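Local coordinates for protein sphingomyelinase-c (Listeria ivanovii, PDB 1ZWX) that is a bacterial sphingomyelinase-c, SmcL, built on the two-sheet fold of the DNase I-like endonuclease/exonuclease/phosphatase family, at residues Y43-D48 / R69-H74; Q116-R121 / L128-F133; E188-G193 / N254-P259; A225-T230 / S289-V294. All coordinates share one frame; numbering follows the deposited sequence.

From the N terminus, interaction 1 comes first: it closes the excursion made by strand 49-55 and helix 58-67, bringing the turn ahead of that strand against the turn behind that helix. Interaction 2 follows in series and closes the 13-residue loop between strands 111-118 and 132-140, neighbours in one sheet. Interactions 3 and 4 then cross, because segment 225-230 lies between the two halves of interaction 3 and segment 254-259 between those of interaction 4. Interaction 3 reaches the same sheet as interaction 2 and ties its strand 189-193 to the connection running on to strand 262-266 of the other sheet. Interaction 4 sits where strand 294-298 begins, and its P293 packs on Y43 of interaction 1.

Interaction 1. Residues Y43-D48 / R69-H74; sequences YMKNND and REMYPH
The ring of Y72 points end-on into the turn 44-47, so that its hydroxyl, and not its face, makes the main contact. With CG anti to the carbonyl carbon (chi1 -53°), Y72 OH lands between two backbone groups, donating to M44 O at 2.5 Å and accepting from N47 N at 3.1 Å. The first bond comes in above the M44 carbonyl plane; the second is moderately bent, at 149° about the hydrogen. Both M44 O and N47 O also lie near the ring plane, at the edge of Y72, so the turn grips the phenol by its rim. M71 runs out beside Y72 toward the same turn, its CB 3.5 Å above one face of the Y72 ring, near the rim. Bent at chi3, it brings SD within 3.9 Å of K45 CG, the two side chains crossing obliquely, and M71 CE ends 3.8 Å from M44 O. The side chain of M44 itself leads off the other way, into I38 of helix 31-39 and V50 and L52 of strand 49-55. Y72 also rests on V50, which places the contact at the beginning of that strand, between the turns that follow helices 31-39 and 58-67.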
loop_
_atom_site.group_PDB
_atom_site.type_symbol
_atom_site.label_atom_id
_atom_site.label_comp_id
_atom_site.label_asym_id
_atom_site.label_seq_id
_atom_site.Cartn_x
_atom_site.Cartn_y
_atom_site.Cartn_z
ATOM N N TYR A 43 -1.927 -0.284 -15.851
ATOM C CA TYR A 43 -2.297 -0.997 -14.633
ATOM C C TYR A 43 -3.081 -0.115 -13.666
ATOM O O TYR A 43 -3.793 -0.624 -12.799
ATOM C CB TYR A 43 -1.079 -1.659 -13.960
ATOM C CG TYR A 43 -0.230 -0.707 -13.124
ATOM C CD1 TYR A 43 -0.551 -0.443 -11.783
ATOM C CD2 TYR A 43 0.904 -0.092 -13.667
ATOM C CE1 TYR A 43 0.225 0.422 -11.014
ATOM C CE2 TYR A 43 1.693 0.772 -12.892
ATOM C CZ TYR A 43 1.348 1.030 -11.581
ATOM O OH TYR A 43 2.124 1.892 -10.818
ATOM N N MET A 44 -2.973 1.202 -13.823
ATOM C CA MET A 44 -3.713 2.136 -12.975
ATOM C C MET A 44 -5.146 2.392 -13.442
ATOM O O MET A 44 -5.936 2.973 -12.715
ATOM C CB MET A 44 -2.946 3.449 -12.806
ATOM C CG MET A 44 -1.788 3.300 -11.812
ATOM S SD MET A 44 -2.442 3.087 -10.126
ATOM C CE MET A 44 -0.960 3.295 -9.119
ATOM N N LYS A 45 -5.473 1.933 -14.638
ATOM C CA LYS A 45 -6.850 2.105 -15.164
ATOM C C LYS A 45 -7.769 0.972 -14.699
ATOM O O LYS A 45 -7.307 -0.101 -14.300
ATOM C CB LYS A 45 -6.826 2.112 -16.693
ATOM C CG LYS A 45 -5.877 3.120 -17.297
ATOM C CD LYS A 45 -5.753 2.916 -18.805
ATOM C CE LYS A 45 -4.822 3.956 -19.437
ATOM N NZ LYS A 45 -5.028 5.344 -18.912
ATOM N N ASN A 46 -9.075 1.224 -14.761
ATOM C CA ASN A 46 -10.092 0.193 -14.578
ATOM C C ASN A 46 -10.149 -0.442 -13.181
ATOM O O ASN A 46 -10.516 -1.619 -13.043
ATOM C CB ASN A 46 -9.964 -0.893 -15.647
ATOM C CG ASN A 46 -9.895 -0.328 -17.046
ATOM O OD1 ASN A 46 -10.661 0.594 -17.407
ATOM N ND2 ASN A 46 -8.944 -0.852 -17.849
ATOM N N ASN A 47 -9.808 0.331 -12.147
ATOM C CA ASN A 47 -9.955 -0.151 -10.769
ATOM C C ASN A 47 -11.146 0.515 -10.131
ATOM O O ASN A 47 -11.469 1.641 -10.486
ATOM C CB ASN A 47 -8.670 0.181 -9.953
ATOM C CG ASN A 47 -7.453 -0.562 -10.473
ATOM O OD1 ASN A 47 -6.545 0.025 -11.112
ATOM N ND2 ASN A 47 -7.435 -1.863 -10.260
ATOM N N ASP A 48 -11.759 -0.122 -9.142
ATOM C CA ASP A 48 -12.707 0.572 -8.303
ATOM C C ASP A 48 -12.010 1.489 -7.322
ATOM O O ASP A 48 -12.472 2.591 -7.038
ATOM C CB ASP A 48 -13.596 -0.450 -7.581
ATOM C CG ASP A 48 -14.487 -1.203 -8.559
ATOM O OD1 ASP A 48 -15.395 -0.565 -9.126
ATOM O OD2 ASP A 48 -14.226 -2.380 -8.826
ATOM N N ARG A 69 -6.715 12.144 -10.472
ATOM C CA ARG A 69 -8.027 12.751 -10.244
ATOM C C ARG A 69 -9.050 12.463 -11.342
ATOM O O ARG A 69 -10.240 12.312 -11.054
ATOM C CB ARG A 69 -7.914 14.263 -10.096
ATOM C CG ARG A 69 -7.478 14.754 -8.774
ATOM C CD ARG A 69 -8.596 14.751 -7.753
ATOM N NE ARG A 69 -8.121 15.368 -6.509
ATOM C CZ ARG A 69 -8.711 15.256 -5.320
ATOM N NH1 ARG A 69 -9.823 14.537 -5.169
ATOM N NH2 ARG A 69 -8.179 15.859 -4.266
ATOM N N GLU A 70 -8.588 12.407 -12.586
ATOM C CA GLU A 70 -9.483 12.161 -13.709
ATOM C C GLU A 70 -10.183 10.816 -13.537
ATOM O O GLU A 70 -11.411 10.735 -13.596
ATOM C CB GLU A 70 -8.710 12.218 -15.038
ATOM C CG GLU A 70 -9.344 11.469 -16.204
ATOM C CD GLU A 70 -10.310 12.312 -17.007
ATOM O OE1 GLU A 70 -10.950 13.218 -16.430
ATOM O OE2 GLU A 70 -10.432 12.058 -18.227
ATOM N N MET A 71 -9.390 9.775 -13.307
ATOM C CA MET A 71 -9.905 8.430 -13.172
ATOM C C MET A 71 -10.487 8.209 -11.780
ATOM O O MET A 71 -11.471 7.495 -11.640
ATOM C CB MET A 71 -8.804 7.417 -13.439
ATOM C CG MET A 71 -8.247 7.449 -14.859
ATOM S SD MET A 71 -7.082 6.114 -15.123
ATOM C CE MET A 71 -5.783 6.592 -13.957
ATOM N N TYR A 72 -9.881 8.825 -10.760
ATOM C CA TYR A 72 -10.243 8.573 -9.373
ATOM C C TYR A 72 -10.437 9.879 -8.614
ATOM O O TYR A 72 -9.580 10.252 -7.816
ATOM C CB TYR A 72 -9.178 7.682 -8.674
ATOM C CG TYR A 72 -8.891 6.417 -9.442
ATOM C CD1 TYR A 72 -9.820 5.367 -9.469
ATOM C CD2 TYR A 72 -7.714 6.278 -10.184
ATOM C CE1 TYR A 72 -9.582 4.227 -10.193
ATOM C CE2 TYR A 72 -7.468 5.136 -10.925
ATOM C CZ TYR A 72 -8.422 4.110 -10.920
ATOM O OH TYR A 72 -8.207 2.968 -11.629
ATOM N N PRO A 73 -11.580 10.585 -8.839
ATOM C CA PRO A 73 -11.790 11.891 -8.209
ATOM C C PRO A 73 -12.025 11.910 -6.711
ATOM O O PRO A 73 -11.928 12.978 -6.106
ATOM C CB PRO A 73 -13.061 12.440 -8.912
ATOM C CG PRO A 73 -13.673 11.290 -9.574
ATOM C CD PRO A 73 -12.687 10.219 -9.762
ATOM N N HIS A 74 -12.369 10.781 -6.097
ATOM C CA HIS A 74 -12.656 10.805 -4.679
ATOM C C HIS A 74 -11.433 10.188 -4.004
ATOM O O HIS A 74 -11.082 9.050 -4.336
ATOM C CB HIS A 74 -13.909 9.992 -4.369
ATOM C CG HIS A 74 -15.062 10.345 -5.266
ATOM N ND1 HIS A 74 -15.803 11.501 -5.100
ATOM C CD2 HIS A 74 -15.535 9.746 -6.384
ATOM C CE1 HIS A 74 -16.730 11.560 -6.047
ATOM N NE2 HIS A 74 -16.583 10.514 -6.842
#

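Interaction 2. Residues Q116-R121 / L128-F133; sequences QHIFQR and LSNKGF
Backbone hydrogen bonds set the register. H117 and F133 form an antiparallel hydrogen-bonded pair, H117 N to F133 O at 2.9 Å and F133 N to H117 O at 2.8 Å. Beyond them I118 faces G132 as a non-hydrogen-bonded pair, their CA atoms only 4.0 Å apart, and F119 N meets a lone pair of K131 O. A water donating to both F119 O and K131 O spans the opening end.

CH-pi contacts come next. H117 CB sits over the F133 face, 3.6 Å from the ring centroid, while G132 CA lies equally close to the centroid of the F119 ring. Among the aromatics, the H117 and F133 rings run nearly parallel but slid apart, and F119 CE1 meets the F133 edge at CD1, 3.5 Å away.

Polar fixing of H117 falls to E90 and E174, one at each imidazole nitrogen, so the ring is probably protonated. N130 centres an inverse gamma turn just ahead of strand 132-140, the second strand of a long-looped beta hairpin in one sheet of the DNase I-like sandwich.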
loop_
_atom_site.group_PDB
_atom_site.type_symbol
_atom_site.label_atom_id
_atom_site.label_comp_id
_atom_site.label_asym_id
_atom_site.label_seq_id
_atom_site.Cartn_x
_atom_site.Cartn_y
_atom_site.Cartn_z
ATOM N N GLN A 116 -8.194 8.415 9.496
ATOM C CA GLN A 116 -6.815 7.955 9.514
ATOM C C GLN A 116 -6.443 7.549 10.932
ATOM O O GLN A 116 -6.932 8.112 11.922
ATOM C CB GLN A 116 -5.850 9.045 8.984
ATOM C CG GLN A 116 -5.768 10.259 9.887
ATOM C CD GLN A 116 -4.655 11.215 9.473
ATOM O OE1 GLN A 116 -3.736 10.813 8.785
ATOM N NE2 GLN A 116 -4.750 12.482 9.894
ATOM N N HIS A 117 -5.531 6.592 11.009
ATOM C CA HIS A 117 -5.081 6.090 12.285
ATOM C C HIS A 117 -3.589 5.903 12.207
ATOM O O HIS A 117 -3.097 5.103 11.407
ATOM C CB HIS A 117 -5.743 4.748 12.625
ATOM C CG HIS A 117 -5.331 4.219 13.965
ATOM N ND1 HIS A 117 -6.171 4.209 15.056
ATOM C CD2 HIS A 117 -4.145 3.717 14.398
ATOM C CE1 HIS A 117 -5.532 3.698 16.096
ATOM N NE2 HIS A 117 -4.293 3.415 15.728
ATOM N N ILE A 118 -2.881 6.653 13.029
ATOM C CA ILE A 118 -1.428 6.653 13.021
ATOM C C ILE A 118 -0.954 5.631 14.059
ATOM O O ILE A 118 -1.371 5.689 15.217
ATOM C CB ILE A 118 -0.877 8.064 13.368
ATOM C CG1 ILE A 118 -1.460 9.140 12.401
ATOM C CG2 ILE A 118 0.647 8.088 13.343
ATOM C CD1 ILE A 118 -1.361 8.740 10.913
ATOM N N PHE A 119 -0.070 4.729 13.644
ATOM C CA PHE A 119 0.408 3.658 14.538
ATOM C C PHE A 119 1.092 4.218 15.777
ATOM O O PHE A 119 1.772 5.240 15.716
ATOM C CB PHE A 119 1.360 2.738 13.815
ATOM C CG PHE A 119 0.718 1.907 12.737
ATOM C CD1 PHE A 119 -0.538 1.283 12.934
ATOM C CD2 PHE A 119 1.351 1.751 11.534
ATOM C CE1 PHE A 119 -1.103 0.526 11.912
ATOM C CE2 PHE A 119 0.803 0.990 10.538
ATOM C CZ PHE A 119 -0.439 0.367 10.740
ATOM N N GLN A 120 0.934 3.516 16.897
ATOM C CA GLN A 120 1.433 3.978 18.171
ATOM C C GLN A 120 2.774 3.373 18.504
ATOM O O GLN A 120 3.397 3.760 19.504
ATOM C CB GLN A 120 0.425 3.633 19.282
ATOM C CG GLN A 120 -0.883 4.471 19.236
ATOM C CD GLN A 120 -0.766 5.827 19.921
ATOM O OE1 GLN A 120 0.335 6.322 20.184
ATOM N NE2 GLN A 120 -1.913 6.438 20.224
ATOM N N ARG A 121 3.211 2.393 17.718
ATOM C CA ARG A 121 4.535 1.817 17.942
ATOM C C ARG A 121 5.308 1.944 16.646
ATOM O O ARG A 121 4.715 1.917 15.557
ATOM C CB ARG A 121 4.476 0.341 18.411
ATOM C CG ARG A 121 3.809 0.165 19.808
ATOM C CD ARG A 121 4.677 0.793 20.923
ATOM N N LEU A 128 10.771 7.882 11.938
ATOM C CA LEU A 128 10.798 9.221 11.302
ATOM C C LEU A 128 9.547 9.529 10.459
ATOM O O LEU A 128 9.365 10.667 9.980
ATOM C CB LEU A 128 12.072 9.382 10.451
ATOM C CG LEU A 128 13.372 9.372 11.283
ATOM C CD1 LEU A 128 14.571 9.347 10.363
ATOM C CD2 LEU A 128 13.430 10.569 12.245
ATOM N N SER A 129 8.657 8.539 10.314
ATOM C CA SER A 129 7.419 8.736 9.523
ATOM C C SER A 129 6.166 8.367 10.320
ATOM O O SER A 129 6.176 7.427 11.116
ATOM C CB SER A 129 7.437 7.943 8.215
ATOM O OG SER A 129 8.648 8.018 7.494
ATOM N N ASN A 130 5.097 9.125 10.116
ATOM C CA ASN A 130 3.821 8.822 10.733
ATOM C C ASN A 130 3.073 7.686 10.064
ATOM O O ASN A 130 1.965 7.907 9.566
ATOM C CB ASN A 130 2.930 10.042 10.697
ATOM C CG ASN A 130 3.300 11.052 11.728
ATOM O OD1 ASN A 130 3.702 10.702 12.845
ATOM N ND2 ASN A 130 3.144 12.333 11.381
ATOM N N LYS A 131 3.648 6.475 10.076
ATOM C CA LYS A 131 3.012 5.325 9.424
ATOM C C LYS A 131 1.707 4.979 10.158
ATOM O O LYS A 131 1.531 5.333 11.333
ATOM C CB LYS A 131 3.936 4.116 9.343
ATOM C CG LYS A 131 5.160 4.228 8.338
ATOM C CD LYS A 131 5.763 2.769 8.249
ATOM C CE LYS A 131 6.492 2.487 6.955
ATOM N NZ LYS A 131 7.290 1.236 7.096
ATOM N N GLY A 132 0.778 4.348 9.437
ATOM C CA GLY A 132 -0.599 4.201 9.951
ATOM C C GLY A 132 -1.464 3.518 8.921
ATOM O O GLY A 132 -0.967 2.810 8.051
ATOM N N PHE A 133 -2.776 3.748 9.011
ATOM C CA PHE A 133 -3.654 3.277 7.965
ATOM C C PHE A 133 -4.757 4.304 7.708
ATOM O O PHE A 133 -5.052 5.127 8.575
ATOM C CB PHE A 133 -4.255 1.877 8.287
ATOM C CG PHE A 133 -4.996 1.805 9.593
ATOM C CD1 PHE A 133 -4.325 1.447 10.768
ATOM C CD2 PHE A 133 -6.394 1.986 9.641
ATOM C CE1 PHE A 133 -5.024 1.351 11.998
ATOM C CE2 PHE A 133 -7.089 1.867 10.838
ATOM C CZ PHE A 133 -6.398 1.565 12.028
HETATM O O HOH W 1 3.440 5.824 13.384
#

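Interaction 3. Residues E188-G193 / N254-P259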
loop_
_atom_site.group_PDB
_atom_site.type_symbol
_atom_site.label_atom_id
_atom_site.label_comp_id
_atom_site.label_asym_id
_atom_site.label_seq_id
_atom_site.Cartn_x
_atom_site.Cartn_y
_atom_site.Cartn_z
ATOM N N GLU A 188 -21.543 -6.570 5.202
ATOM C CA GLU A 188 -20.721 -5.671 4.369
ATOM C C GLU A 188 -19.244 -6.106 4.299
ATOM O O GLU A 188 -18.699 -6.591 5.293
ATOM C CB GLU A 188 -20.861 -4.247 4.890
ATOM C CG GLU A 188 -22.275 -3.734 4.733
ATOM C CD GLU A 188 -22.503 -2.348 5.296
ATOM O OE1 GLU A 188 -23.690 -2.025 5.468
ATOM O OE2 GLU A 188 -21.558 -1.551 5.555
ATOM N N ILE A 189 -18.615 -5.923 3.141
ATOM C CA ILE A 189 -17.259 -6.419 2.919
ATOM C C ILE A 189 -16.193 -5.408 3.391
ATOM O O ILE A 189 -16.362 -4.196 3.246
ATOM C CB ILE A 189 -17.043 -6.813 1.452
ATOM C CG1 ILE A 189 -15.707 -7.565 1.258
ATOM C CG2 ILE A 189 -17.191 -5.555 0.515
ATOM C CD1 ILE A 189 -15.574 -8.414 -0.023
ATOM N N ILE A 190 -15.110 -5.942 3.981
ATOM C CA ILE A 190 -13.949 -5.145 4.404
ATOM C C ILE A 190 -12.710 -5.726 3.717
ATOM O O ILE A 190 -12.453 -6.952 3.760
ATOM C CB ILE A 190 -13.745 -5.148 5.928
ATOM C CG1 ILE A 190 -15.022 -4.770 6.658
ATOM C CG2 ILE A 190 -12.548 -4.227 6.332
ATOM C CD1 ILE A 190 -14.911 -4.868 8.172
ATOM N N PHE A 191 -11.963 -4.832 3.065
ATOM C CA PHE A 191 -10.686 -5.173 2.456
ATOM C C PHE A 191 -9.574 -4.502 3.277
ATOM O O PHE A 191 -9.758 -3.414 3.848
ATOM C CB PHE A 191 -10.588 -4.657 1.031
ATOM C CG PHE A 191 -11.620 -5.207 0.083
ATOM C CD1 PHE A 191 -12.803 -4.511 -0.153
ATOM C CD2 PHE A 191 -11.369 -6.379 -0.630
ATOM C CE1 PHE A 191 -13.750 -5.001 -1.070
ATOM C CE2 PHE A 191 -12.306 -6.879 -1.548
ATOM C CZ PHE A 191 -13.493 -6.155 -1.780
ATOM N N ILE A 192 -8.439 -5.182 3.353
ATOM C CA ILE A 192 -7.264 -4.657 4.066
ATOM C C ILE A 192 -6.119 -4.907 3.106
ATOM O O ILE A 192 -5.831 -6.032 2.744
ATOM C CB ILE A 192 -6.986 -5.364 5.440
ATOM C CG1 ILE A 192 -8.174 -5.268 6.405
ATOM C CG2 ILE A 192 -5.723 -4.721 6.134
ATOM C CD1 ILE A 192 -8.032 -6.274 7.624
ATOM N N GLY A 193 -5.481 -3.834 2.647
ATOM C CA GLY A 193 -4.424 -3.990 1.649
ATOM C C GLY A 193 -3.256 -3.027 1.821
ATOM O O GLY A 193 -3.350 -2.022 2.518
ATOM N N ASN A 254 -12.294 -11.763 7.431
ATOM C CA ASN A 254 -13.078 -13.011 7.545
ATOM C C ASN A 254 -14.390 -12.900 8.300
ATOM O O ASN A 254 -15.275 -13.735 8.111
ATOM C CB ASN A 254 -12.239 -14.180 8.122
ATOM C CG ASN A 254 -11.302 -14.813 7.083
ATOM O OD1 ASN A 254 -11.496 -14.704 5.872
ATOM N ND2 ASN A 254 -10.259 -15.482 7.571
ATOM N N GLY A 255 -14.532 -11.916 9.165
ATOM C CA GLY A 255 -15.769 -11.814 9.931
ATOM C C GLY A 255 -16.903 -11.101 9.183
ATOM O O GLY A 255 -18.008 -10.968 9.697
ATOM N N HIS A 256 -16.621 -10.641 7.970
ATOM C CA HIS A 256 -17.565 -9.830 7.207
ATOM C C HIS A 256 -17.799 -10.447 5.849
ATOM O O HIS A 256 -17.298 -11.543 5.567
ATOM C CB HIS A 256 -17.054 -8.394 7.118
ATOM C CG HIS A 256 -17.075 -7.692 8.426
ATOM N ND1 HIS A 256 -16.199 -8.000 9.442
ATOM C CD2 HIS A 256 -17.889 -6.729 8.910
ATOM C CE1 HIS A 256 -16.451 -7.233 10.487
ATOM N NE2 HIS A 256 -17.470 -6.450 10.187
ATOM N N ALA A 257 -18.560 -9.771 4.988
ATOM C CA ALA A 257 -19.001 -10.396 3.746
ATOM C C ALA A 257 -17.858 -10.783 2.841
ATOM O O ALA A 257 -16.848 -10.072 2.761
ATOM C CB ALA A 257 -19.971 -9.479 2.987
ATOM N N ARG A 258 -18.033 -11.899 2.132
ATOM C CA ARG A 258 -16.987 -12.458 1.288
ATOM C C ARG A 258 -17.495 -12.791 -0.094
ATOM O O ARG A 258 -18.646 -13.169 -0.246
ATOM C CB ARG A 258 -16.367 -13.708 1.952
ATOM C CG ARG A 258 -15.517 -13.345 3.223
ATOM C CD ARG A 258 -14.776 -14.513 3.859
ATOM N NE ARG A 258 -15.298 -14.881 5.168
ATOM C CZ ARG A 258 -14.848 -15.906 5.887
ATOM N NH1 ARG A 258 -13.866 -16.660 5.420
ATOM N NH2 ARG A 258 -15.372 -16.170 7.074
ATOM N N PRO A 259 -16.645 -12.640 -1.122
ATOM C CA PRO A 259 -16.945 -13.176 -2.452
ATOM C C PRO A 259 -16.794 -14.698 -2.514
ATOM O O PRO A 259 -16.265 -15.300 -1.575
ATOM C CB PRO A 259 -15.862 -12.553 -3.333
ATOM C CG PRO A 259 -14.715 -12.284 -2.390
ATOM C CD PRO A 259 -15.358 -11.910 -1.089
HETATM O O HOH W 2 -15.236 -8.895 4.565
#
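The backbones come closest at I189 and A257, CA to CA 4.4 Å, and are joined directly by one hydrogen bond, A257 N to E188 O at 3.2 Å, which approaches from well above the E188 carbonyl plane (68° out of it). Strand 189-193 here belongs to one sheet of the two-sheet DNase I-like fold, next to strand 248-252. Segment 254-259 is the irregular connection that leaves that outermost strand and heads for strand 262-266 of the other sheet.

Two isoleucines hold this connection from different directions. I190 keeps CG1 anti to the carbonyl carbon and is extended at chi2 (175°), which lays its CD1 almost exactly on the normal of the H256 ring, 3.4 Å from the centroid. This CH-pi contact leaves the imidazole nitrogens to partners at the rim: ND1 bonds with E253 and NE2 with I184 O. Since both partners are oxygens, H256 may well carry a positive charge. I189, with CG1 anti to the backbone N, turns along the connection instead; its CG1 lies 3.1 Å from A257 O, and its CD1 crosses to P259 CD at 3.7 Å. The methyl of A257 rests against the E188-I189 peptide, its CB 4.2 Å from I189 CB. A water completes the join, accepting from I190 N at 3.0 Å and donating to A257 O at 2.7 Å.

Interaction 4. Residues A225-T230 / S289-V294; sequences ATWDPT and SDHYPV. With PO4 (phosphate ion), chain B.
H291 NE2 donates to O2 of the bound phosphate ion at 2.7 Å, with that oxygen lying in the imidazole plane at the ring edge. One face of the same ring is met by W227, whose CD1 stands 3.5 Å above it, toward the rim; the indole, with CG anti to the backbone N, crosses H291 obliquely. Behind these rings Y292 N bonds to T226 O at 2.8 Å, nearly straight (165°) and in the carbonyl plane. A water accepts from D228 N and donates to D290 O, spanning the segments. S289-D290-H291 corresponds to the SDH signature of the DNase I-like family, and S289 OG accepts from H291 N in an ST turn. Across from it, T226 and W227 form a classic beta bulge opposite E245. D248 OD1 bonds to both H291 ND1 and T226 OG1, setting the imidazole's rotation and probably favouring its charged form. Farther out, T226 CG2 packs on V294 CG2 at 3.8 Å, and buried A225 O, without a hydrogen-bond partner, lies at the Y292 ring edge, 3.4 Å from CD1.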
loop_
_atom_site.group_PDB
_atom_site.type_symbol
_atom_site.label_atom_id
_atom_site.label_comp_id
_atom_site.label_asym_id
_atom_site.label_seq_id
_atom_site.Cartn_x
_atom_site.Cartn_y
_atom_site.Cartn_z
ATOM N N ALA A 225 7.248 -12.598 -6.377
ATOM C CA ALA A 225 7.876 -11.694 -5.424
ATOM C C ALA A 225 7.436 -10.304 -5.808
ATOM O O ALA A 225 7.541 -9.916 -6.965
ATOM C CB ALA A 225 9.411 -11.808 -5.492
ATOM N N THR A 226 6.909 -9.565 -4.849
ATOM C CA THR A 226 6.526 -8.181 -5.083
ATOM C C THR A 226 7.714 -7.234 -4.881
ATOM O O THR A 226 7.671 -6.086 -5.317
ATOM C CB THR A 226 5.361 -7.758 -4.175
ATOM O OG1 THR A 226 5.799 -7.676 -2.799
ATOM C CG2 THR A 226 4.192 -8.762 -4.320
ATOM N N TRP A 227 8.761 -7.737 -4.211
ATOM C CA TRP A 227 9.986 -6.968 -3.965
ATOM C C TRP A 227 11.090 -7.900 -4.456
ATOM O O TRP A 227 11.425 -8.882 -3.784
ATOM C CB TRP A 227 10.107 -6.606 -2.477
ATOM C CG TRP A 227 11.221 -5.643 -2.173
ATOM C CD1 TRP A 227 11.181 -4.279 -2.228
ATOM C CD2 TRP A 227 12.551 -5.992 -1.757
ATOM N NE1 TRP A 227 12.417 -3.752 -1.882
ATOM C CE2 TRP A 227 13.273 -4.787 -1.599
ATOM C CE3 TRP A 227 13.209 -7.215 -1.546
ATOM C CZ2 TRP A 227 14.639 -4.764 -1.206
ATOM C CZ3 TRP A 227 14.566 -7.196 -1.164
ATOM C CH2 TRP A 227 15.258 -5.979 -1.004
ATOM N N ASP A 228 11.586 -7.631 -5.656
ATOM C CA ASP A 228 12.460 -8.582 -6.362
ATOM C C ASP A 228 13.751 -7.971 -6.913
ATOM O O ASP A 228 13.762 -7.461 -8.035
ATOM C CB ASP A 228 11.703 -9.247 -7.514
ATOM C CG ASP A 228 12.316 -10.566 -7.920
ATOM O OD1 ASP A 228 13.522 -10.809 -7.658
ATOM O OD2 ASP A 228 11.599 -11.371 -8.512
ATOM N N PRO A 229 14.851 -8.024 -6.130
ATOM C CA PRO A 229 16.146 -7.556 -6.687
ATOM C C PRO A 229 16.676 -8.354 -7.905
ATOM O O PRO A 229 17.609 -7.893 -8.580
ATOM C CB PRO A 229 17.109 -7.685 -5.496
ATOM C CG PRO A 229 16.226 -7.742 -4.270
ATOM C CD PRO A 229 14.984 -8.464 -4.729
ATOM N N THR A 230 16.108 -9.525 -8.201
ATOM C CA THR A 230 16.567 -10.265 -9.373
ATOM C C THR A 230 15.959 -9.758 -10.680
ATOM O O THR A 230 16.521 -10.013 -11.734
ATOM C CB THR A 230 16.434 -11.826 -9.246
ATOM O OG1 THR A 230 15.065 -12.240 -9.354
ATOM C CG2 THR A 230 16.990 -12.322 -7.962
ATOM N N SER A 289 8.514 1.568 -9.719
ATOM C CA SER A 289 8.803 1.589 -8.285
ATOM C C SER A 289 9.707 0.400 -7.973
ATOM O O SER A 289 9.934 -0.456 -8.845
ATOM C CB SER A 289 7.485 1.508 -7.488
ATOM O OG SER A 289 7.705 1.022 -6.177
ATOM N N ASP A 290 10.221 0.323 -6.747
ATOM C CA ASP A 290 10.982 -0.851 -6.357
ATOM C C ASP A 290 10.091 -2.018 -5.925
ATOM O O ASP A 290 10.596 -3.134 -5.713
ATOM C CB ASP A 290 12.071 -0.513 -5.308
ATOM C CG ASP A 290 11.511 -0.055 -3.953
ATOM O OD1 ASP A 290 10.307 0.273 -3.816
ATOM O OD2 ASP A 290 12.330 0.003 -2.991
ATOM N N HIS A 291 8.778 -1.758 -5.764
ATOM C CA HIS A 291 7.793 -2.827 -5.521
ATOM C C HIS A 291 6.969 -2.979 -6.787
ATOM O O HIS A 291 6.723 -1.991 -7.483
ATOM C CB HIS A 291 6.817 -2.497 -4.390
ATOM C CG HIS A 291 7.408 -2.564 -3.014
ATOM N ND1 HIS A 291 7.052 -3.534 -2.101
ATOM C CD2 HIS A 291 8.319 -1.770 -2.391
ATOM C CE1 HIS A 291 7.730 -3.349 -0.977
ATOM N NE2 HIS A 291 8.502 -2.284 -1.124
ATOM N N TYR A 292 6.494 -4.198 -7.040
ATOM C CA TYR A 292 5.491 -4.399 -8.078
ATOM C C TYR A 292 4.098 -4.161 -7.524
ATOM O O TYR A 292 3.860 -4.409 -6.347
ATOM C CB TYR A 292 5.589 -5.796 -8.706
ATOM C CG TYR A 292 6.894 -6.058 -9.371
ATOM C CD1 TYR A 292 7.689 -7.174 -9.009
ATOM C CD2 TYR A 292 7.364 -5.200 -10.356
ATOM C CE1 TYR A 292 8.927 -7.410 -9.647
ATOM C CE2 TYR A 292 8.600 -5.423 -10.986
ATOM C CZ TYR A 292 9.371 -6.509 -10.634
ATOM O OH TYR A 292 10.578 -6.684 -11.296
ATOM N N PRO A 293 3.176 -3.637 -8.372
ATOM C CA PRO A 293 1.786 -3.447 -7.965
ATOM C C PRO A 293 1.085 -4.806 -7.814
ATOM O O PRO A 293 1.528 -5.800 -8.401
ATOM C CB PRO A 293 1.155 -2.683 -9.131
ATOM C CG PRO A 293 2.218 -2.499 -10.162
ATOM C CD PRO A 293 3.429 -3.246 -9.774
ATOM N N VAL A 294 0.046 -4.847 -6.994
ATOM C CA VAL A 294 -0.738 -6.067 -6.811
ATOM C C VAL A 294 -2.197 -5.700 -7.133
ATOM O O VAL A 294 -2.671 -4.661 -6.735
ATOM C CB VAL A 294 -0.577 -6.703 -5.377
ATOM C CG1 VAL A 294 -1.652 -7.733 -5.097
ATOM C CG2 VAL A 294 0.829 -7.320 -5.208
HETATM P P PO4 B . 11.034 -0.513 1.481
HETATM O O1 PO4 B . 12.500 -0.695 1.118
HETATM O O2 PO4 B . 10.180 -0.670 0.250
HETATM O O3 PO4 B . 10.601 -1.603 2.445
HETATM O O4 PO4 B . 10.865 0.871 2.080
HETATM O O HOH W 3 10.358 -5.506 -7.149
#